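Long-range contacts in solute-binding periplasmic protein of iron/siderophore ABC transporter (Yersinia pestis, PDB 6B2Y), which probably captures a chelated iron complex in the periplasm and hands it to an ABC transporter for uptake into the cell: residues Asp92-Ala97 with Lys282-Asp287; Leu293-Thr298 with Glu375-Tyr380; Ile275-Gly280 with Tyr327-Asn332. All blocks are in the same frame, centred on the assembly; numbering follows the deposited sequence.

How the contacts relate
The three contacts illustrate how separate chain excursions can be tied together through a chain of touching residues. From the N terminus, residues 92-97 begin helix 93-102, directly after the short helix 87-91 that follows strand 81-85 of the first sheet. Contact 1 closes a long loop when 282-287, in the loop leaving strand 275-280 of the second sheet, reaches that helix. Contact 3 has by then opened at 275-280; it closes at 327-332, so contacts 1 and 3 cross. Contact 2 opens at 293-298 after contact 1 has closed, and closes at 375-380, crossing contact 3. Q94 ties helix 93-102 to the loop shared by contacts 1 and 2, while the Y380 O to W330 N bond stays within the second sheet.

Contact 1: Asp92-Ala97 with Lys282-Asp287; sequences DPQTYA and KSPGSD
The side-chain amide of Q94 reaches K282 O, where NE2 gives a weak hydrogen bond of 3.2 Å, well bent with 121° at the hydrogen. S283 fills the angle beside it: its OG rests 3.5 Å from Q94 CG and also touches the ring of P93, at 3.7 Å from P93 CG. P284 adds a looser edge, with its CD near the same NE2. Q94 can span the gap because its chain runs extended beyond CG (chi2 176°).

The amide is held chiefly by a later part of the same loop, residues 293-298, since OE1 accepts from Q296 N and NE2 also donates to L293 O. On the helix side, D92 is the N-cap of helix 93-102. Its OD1 takes a weak capping bond from T95 N at 3.3 Å, and its OD2 receives T95 OG1 at 2.7 Å, approached from above the carboxylate plane; Y67 OH bonds to OD2 as well. On the loop side, a type II turn from S283 to S286 is closed by S286 N to S283 O, with G285 at its positive-phi position, and K282 is paired through its backbone with V291.

One neutral amide thus serves backbone groups of K282, L293 and Q296 together. The bond to K282 is the frail member of that set, so the docking of the 282-287 loop probably rests as much on packing around S283 as on polar attraction.

Contact 2: Leu293-Thr298 with Glu375-Tyr380; sequences LGAQVT and EPSGTY
Two backbone hydrogen bonds join G294 and T379 in a single antiparallel bridge, a hydrogen-bonded pair: G294 N to T379 O at 2.9 Å and T379 N to G294 O at 3.0 Å. G294 O is gripped twice, because V297 N, closing the type I turn from G294 to V297, meets it from the opposite face of its plane.

Side-chain hydroxyls extend the polar seam. S377 OG donates to A295 O in the carbonyl plane, on a lone pair, whereas T379 OG1 donates to V297 O over 2.7 Å from well above the plane. G378, bare of a side chain, brings its CA against the G294 and V297 carbonyls in CA-H...O contacts; a CB there would clash with G294 O.

Packing contacts flank the bridge. L293 crosses T379 at about a right angle, CD2 to CG2 at 4.1 Å. The Y380 ring lays one face over G294 C, offset toward the rim, and its OH lies 3.2 Å from A295 CB; this ring also meets W330 edge-to-face.

The result is an isolated beta bridge between two loops, and the second loop leads directly into strand 381-383, the outermost strand of the mixed sheet, antiparallel to 326-330.

Contact 3: Ile275-Gly280 with Tyr327-Asn332; sequences IYIASG and YAIWHN
Main-chain hydrogen bonds carry most of the contact between strands I275-G280 and Y327-W330, which run parallel. Y327 N donates to Y276 O and A278 N returns to Y327 O, so that both bonds bracket I277; the ladder then continues from I329 N to A278 O and from G280 N to I329 O. Its last rung, H331 N to G280 O at 3.0 Å, lies just past the strand and differs in that the donor sits above the carbonyl plane, 52° out of it, where the chain enters a 3-10 turn. Close CA-H...O contacts fill the intervals, as between A328 CA and A278 O at 3.0 Å.

One side-chain bond reinforces that end. S279 OG and H331 ND1 lie 2.8 Å apart, with the hydroxyl at the edge of the imidazole, near its plane; either could be the donor. H331 CG is anti to the backbone N (chi1 178°), and chi2 of 71° turns the ring so that ND1 faces the hydroxyl. S279 OG has its strongest polar partner in R223 N, just after the neighbouring strand 217-221, so the hydroxyl joins two strand ends.

Apolar contacts cover both faces. On the side of I277 and I329, the CG2 methyls of these residues meet at 3.9 Å, and F346 of helix 340-350 packs on both. Further back, I275 CG2 touches Y327 CE2 at 3.8 Å, while W349 stacks on the Y327 ring. The face bearing A278 and A328 is turned to helix 299-310, where L306 meets A328.

Neighbouring parallel strands joined through helix 299-310 form a beta-alpha-beta crossover, the building unit of the alpha/beta lobes of periplasmic binding proteins.

Contact 1: Asp92-Ala97 with Lys282-Asp287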
# COMPACT_ATOMS: atom_id res chain seq x y z
N ASP A 92 -2.87 6.01 -9.16
CA ASP A 92 -1.54 5.48 -9.45
C ASP A 92 -1.27 5.49 -10.95
O ASP A 92 -0.97 4.45 -11.54
CB ASP A 92 -1.37 4.07 -8.88
CG ASP A 92 0.08 3.64 -8.81
OD1 ASP A 92 0.95 4.45 -9.22
OD2 ASP A 92 0.37 2.51 -8.34
N PRO A 93 -1.33 6.66 -11.59
CA PRO A 93 -1.05 6.72 -13.04
C PRO A 93 0.32 6.22 -13.45
O PRO A 93 0.49 5.74 -14.58
CB PRO A 93 -1.20 8.22 -13.36
CG PRO A 93 -0.97 8.91 -12.04
CD PRO A 93 -1.61 8.00 -11.04
N GLN A 94 1.33 6.35 -12.58
CA GLN A 94 2.66 5.91 -12.96
C GLN A 94 2.72 4.39 -13.14
O GLN A 94 3.23 3.90 -14.15
CB GLN A 94 3.68 6.36 -11.91
CG GLN A 94 3.73 7.86 -11.74
CD GLN A 94 4.68 8.24 -10.64
OE1 GLN A 94 5.83 7.80 -10.64
NE2 GLN A 94 4.19 9.01 -9.69
N THR A 95 2.22 3.63 -12.16
CA THR A 95 2.19 2.18 -12.33
C THR A 95 1.34 1.80 -13.53
O THR A 95 1.71 0.91 -14.30
CB THR A 95 1.66 1.51 -11.06
OG1 THR A 95 2.47 1.90 -9.95
CG2 THR A 95 1.70 -0.01 -11.20
N TYR A 96 0.19 2.46 -13.70
CA TYR A 96 -0.65 2.19 -14.86
C TYR A 96 0.13 2.37 -16.16
O TYR A 96 0.02 1.55 -17.08
CB TYR A 96 -1.87 3.11 -14.83
CG TYR A 96 -2.90 2.86 -15.92
CD1 TYR A 96 -2.70 3.36 -17.21
CD2 TYR A 96 -4.06 2.14 -15.66
CE1 TYR A 96 -3.63 3.15 -18.20
CE2 TYR A 96 -5.00 1.92 -16.66
CZ TYR A 96 -4.76 2.43 -17.94
OH TYR A 96 -5.67 2.23 -18.95
N ALA A 97 0.97 3.41 -16.23
CA ALA A 97 1.76 3.69 -17.43
C ALA A 97 2.72 2.56 -17.74
O ALA A 97 2.89 2.17 -18.91
CB ALA A 97 2.52 5.00 -17.24
N LYS A 282 2.77 11.51 -5.58
CA LYS A 282 2.54 12.44 -6.69
C LYS A 282 3.43 12.10 -7.88
O LYS A 282 4.49 11.48 -7.75
CB LYS A 282 2.80 13.88 -6.24
CG LYS A 282 1.78 14.42 -5.25
CD LYS A 282 0.38 14.40 -5.83
CE LYS A 282 -0.64 14.87 -4.80
NZ LYS A 282 -2.01 14.47 -5.22
N SER A 283 2.98 12.53 -9.05
CA SER A 283 3.67 12.36 -10.32
C SER A 283 4.59 13.55 -10.57
O SER A 283 4.24 14.68 -10.21
CB SER A 283 2.67 12.24 -11.47
OG SER A 283 2.09 10.94 -11.49
N PRO A 284 5.76 13.31 -11.16
CA PRO A 284 6.71 14.41 -11.40
C PRO A 284 6.04 15.56 -12.14
O PRO A 284 5.31 15.35 -13.11
CB PRO A 284 7.81 13.76 -12.23
CG PRO A 284 7.68 12.29 -11.97
CD PRO A 284 6.23 12.04 -11.74
N GLY A 285 6.28 16.77 -11.66
CA GLY A 285 5.70 17.95 -12.27
C GLY A 285 4.24 18.20 -11.96
O GLY A 285 3.65 19.10 -12.56
N SER A 286 3.64 17.42 -11.06
CA SER A 286 2.25 17.66 -10.69
C SER A 286 2.10 19.03 -10.04
O SER A 286 3.03 19.55 -9.41
CB SER A 286 1.76 16.58 -9.73
OG SER A 286 1.99 16.97 -8.38
N ASP A 287 0.91 19.62 -10.19
CA ASP A 287 0.64 20.91 -9.57
C ASP A 287 0.14 20.80 -8.14
O ASP A 287 0.34 21.73 -7.35
CB ASP A 287 -0.39 21.68 -10.41
CG ASP A 287 0.19 22.23 -11.71
OD1 ASP A 287 1.41 22.51 -11.77
OD2 ASP A 287 -0.59 22.36 -12.68

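Contact 2: Leu293-Thr298 with Glu375-Tyr380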
# COMPACT_ATOMS: atom_id res chain seq x y z
N LEU A 293 6.72 10.35 -5.67
CA LEU A 293 7.27 9.00 -5.64
C LEU A 293 6.45 8.11 -6.55
O LEU A 293 5.26 8.38 -6.77
CB LEU A 293 7.26 8.41 -4.21
CG LEU A 293 8.08 9.13 -3.15
CD1 LEU A 293 7.59 8.76 -1.75
CD2 LEU A 293 9.54 8.81 -3.32
N GLY A 294 7.07 7.05 -7.08
CA GLY A 294 6.37 6.07 -7.89
C GLY A 294 7.21 5.56 -9.05
O GLY A 294 8.40 5.83 -9.16
N ALA A 295 6.55 4.81 -9.95
CA ALA A 295 7.26 4.00 -10.94
C ALA A 295 7.98 4.84 -11.98
O ALA A 295 8.82 4.30 -12.71
CB ALA A 295 6.29 3.04 -11.63
N GLN A 296 7.68 6.14 -12.06
CA GLN A 296 8.30 7.02 -13.04
C GLN A 296 9.09 8.14 -12.39
O GLN A 296 9.49 9.09 -13.07
CB GLN A 296 7.24 7.59 -13.99
CG GLN A 296 6.48 6.52 -14.79
CD GLN A 296 5.39 7.12 -15.66
OE1 GLN A 296 4.56 7.90 -15.20
NE2 GLN A 296 5.39 6.75 -16.94
N VAL A 297 9.33 8.05 -11.08
CA VAL A 297 10.03 9.09 -10.35
C VAL A 297 11.49 8.70 -10.20
O VAL A 297 11.81 7.56 -9.86
CB VAL A 297 9.37 9.32 -8.97
CG1 VAL A 297 10.21 10.28 -8.14
CG2 VAL A 297 7.97 9.86 -9.17
N THR A 298 12.39 9.66 -10.48
CA THR A 298 13.82 9.48 -10.31
C THR A 298 14.24 9.87 -8.91
O THR A 298 13.55 10.64 -8.24
CB THR A 298 14.59 10.34 -11.32
OG1 THR A 298 14.43 11.73 -10.98
CG2 THR A 298 14.05 10.12 -12.72
N GLU A 375 9.17 -4.84 -15.24
CA GLU A 375 10.43 -4.55 -14.58
C GLU A 375 10.23 -3.50 -13.49
O GLU A 375 9.42 -2.58 -13.65
CB GLU A 375 11.47 -4.04 -15.58
CG GLU A 375 12.78 -4.81 -15.55
CD GLU A 375 12.56 -6.30 -15.69
OE1 GLU A 375 13.02 -7.06 -14.81
OE2 GLU A 375 11.94 -6.72 -16.69
N PRO A 376 10.97 -3.61 -12.39
CA PRO A 376 10.97 -2.52 -11.41
C PRO A 376 11.51 -1.25 -12.02
O PRO A 376 12.40 -1.26 -12.89
CB PRO A 376 11.87 -3.04 -10.28
CG PRO A 376 12.66 -4.15 -10.88
CD PRO A 376 11.81 -4.74 -11.97
N SER A 377 10.96 -0.12 -11.59
CA SER A 377 11.43 1.17 -12.05
C SER A 377 11.02 2.21 -11.03
O SER A 377 10.15 1.97 -10.19
CB SER A 377 10.85 1.52 -13.43
OG SER A 377 9.44 1.50 -13.39
N GLY A 378 11.66 3.37 -11.10
CA GLY A 378 11.24 4.49 -10.29
C GLY A 378 11.80 4.48 -8.88
O GLY A 378 12.77 3.79 -8.54
N THR A 379 11.14 5.27 -8.03
CA THR A 379 11.64 5.59 -6.69
C THR A 379 10.48 5.50 -5.71
O THR A 379 9.51 6.25 -5.83
CB THR A 379 12.25 6.99 -6.67
OG1 THR A 379 13.29 7.07 -7.66
CG2 THR A 379 12.80 7.33 -5.29
N TYR A 380 10.59 4.61 -4.72
CA TYR A 380 9.50 4.39 -3.79
C TYR A 380 9.84 4.76 -2.35
O TYR A 380 8.98 4.65 -1.47
CB TYR A 380 9.04 2.93 -3.86
CG TYR A 380 8.37 2.58 -5.16
CD1 TYR A 380 9.11 2.17 -6.27
CD2 TYR A 380 7.00 2.66 -5.30
CE1 TYR A 380 8.49 1.83 -7.46
CE2 TYR A 380 6.37 2.33 -6.49
CZ TYR A 380 7.12 1.92 -7.57
OH TYR A 380 6.49 1.59 -8.76

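Contact 3: Ile275-Gly280 with Tyr327-Asn332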
# COMPACT_ATOMS: atom_id res chain seq x y z
N ILE A 275 12.14 10.79 14.69
CA ILE A 275 12.18 10.50 13.26
C ILE A 275 10.88 10.97 12.63
O ILE A 275 9.80 10.80 13.21
CB ILE A 275 12.39 8.99 13.02
CG1 ILE A 275 13.79 8.57 13.47
CG2 ILE A 275 12.15 8.61 11.56
CD1 ILE A 275 14.04 7.09 13.41
N TYR A 276 10.97 11.58 11.44
CA TYR A 276 9.82 12.08 10.70
C TYR A 276 9.75 11.36 9.36
O TYR A 276 10.76 11.26 8.65
CB TYR A 276 9.89 13.60 10.48
CG TYR A 276 8.85 14.10 9.49
CD1 TYR A 276 7.58 14.44 9.91
CD2 TYR A 276 9.15 14.22 8.14
CE1 TYR A 276 6.62 14.88 9.01
CE2 TYR A 276 8.19 14.66 7.23
CZ TYR A 276 6.94 15.00 7.67
OH TYR A 276 5.98 15.44 6.79
N ILE A 277 8.56 10.86 9.01
CA ILE A 277 8.31 10.19 7.74
C ILE A 277 7.12 10.86 7.08
O ILE A 277 6.09 11.07 7.72
CB ILE A 277 8.02 8.68 7.93
CG1 ILE A 277 9.10 8.01 8.76
CG2 ILE A 277 7.93 7.99 6.57
CD1 ILE A 277 8.88 6.50 8.92
N ALA A 278 7.25 11.15 5.78
CA ALA A 278 6.15 11.62 4.96
C ALA A 278 5.80 10.55 3.93
O ALA A 278 6.69 9.93 3.36
CB ALA A 278 6.50 12.93 4.24
N SER A 279 4.51 10.34 3.69
CA SER A 279 4.09 9.47 2.59
C SER A 279 3.51 10.31 1.46
O SER A 279 2.93 11.37 1.69
CB SER A 279 3.05 8.41 3.01
OG SER A 279 1.73 8.92 2.96
N GLY A 280 3.66 9.80 0.24
CA GLY A 280 3.07 10.46 -0.90
C GLY A 280 3.23 9.63 -2.15
O GLY A 280 3.91 8.60 -2.16
N TYR A 327 12.44 11.31 6.18
CA TYR A 327 12.36 10.31 5.12
C TYR A 327 10.99 10.40 4.46
O TYR A 327 10.05 10.96 5.01
CB TYR A 327 12.59 8.88 5.67
CG TYR A 327 13.78 8.80 6.61
CD1 TYR A 327 15.02 8.41 6.13
CD2 TYR A 327 13.66 9.14 7.97
CE1 TYR A 327 16.12 8.35 6.97
CE2 TYR A 327 14.77 9.09 8.82
CZ TYR A 327 15.99 8.69 8.31
OH TYR A 327 17.10 8.62 9.12
N ALA A 328 10.88 9.81 3.26
CA ALA A 328 9.59 9.69 2.60
C ALA A 328 9.39 8.27 2.09
O ALA A 328 10.34 7.60 1.66
CB ALA A 328 9.42 10.68 1.43
N ILE A 329 8.13 7.83 2.13
CA ILE A 329 7.73 6.49 1.73
C ILE A 329 6.55 6.59 0.77
O ILE A 329 5.71 7.48 0.88
CB ILE A 329 7.35 5.63 2.97
CG1 ILE A 329 7.13 4.17 2.56
CG2 ILE A 329 6.11 6.21 3.67
CD1 ILE A 329 8.41 3.45 2.17
N TRP A 330 6.49 5.65 -0.18
CA TRP A 330 5.38 5.61 -1.15
C TRP A 330 4.07 5.31 -0.44
O TRP A 330 3.95 4.32 0.28
CB TRP A 330 5.67 4.54 -2.20
CG TRP A 330 4.78 4.50 -3.42
CD1 TRP A 330 4.55 5.52 -4.31
CD2 TRP A 330 4.08 3.36 -3.92
NE1 TRP A 330 3.72 5.08 -5.33
CE2 TRP A 330 3.42 3.76 -5.11
CE3 TRP A 330 3.93 2.04 -3.47
CZ2 TRP A 330 2.63 2.89 -5.86
CZ3 TRP A 330 3.15 1.17 -4.22
CH2 TRP A 330 2.50 1.60 -5.39
N HIS A 331 3.07 6.16 -0.68
CA HIS A 331 1.86 6.09 0.13
C HIS A 331 1.08 4.80 -0.12
O HIS A 331 0.46 4.27 0.81
CB HIS A 331 0.95 7.28 -0.14
CG HIS A 331 -0.32 7.21 0.64
ND1 HIS A 331 -0.36 7.39 2.00
CD2 HIS A 331 -1.58 6.92 0.25
CE1 HIS A 331 -1.60 7.22 2.42
NE2 HIS A 331 -2.37 6.95 1.37
N ASN A 332 1.12 4.28 -1.35
CA ASN A 332 0.28 3.13 -1.65
C ASN A 332 0.70 1.87 -0.91
O ASN A 332 -0.08 0.90 -0.90
CB ASN A 332 0.25 2.89 -3.15
CG ASN A 332 -0.56 3.94 -3.88
OD1 ASN A 332 -1.65 4.31 -3.45
ND2 ASN A 332 -0.02 4.45 -4.99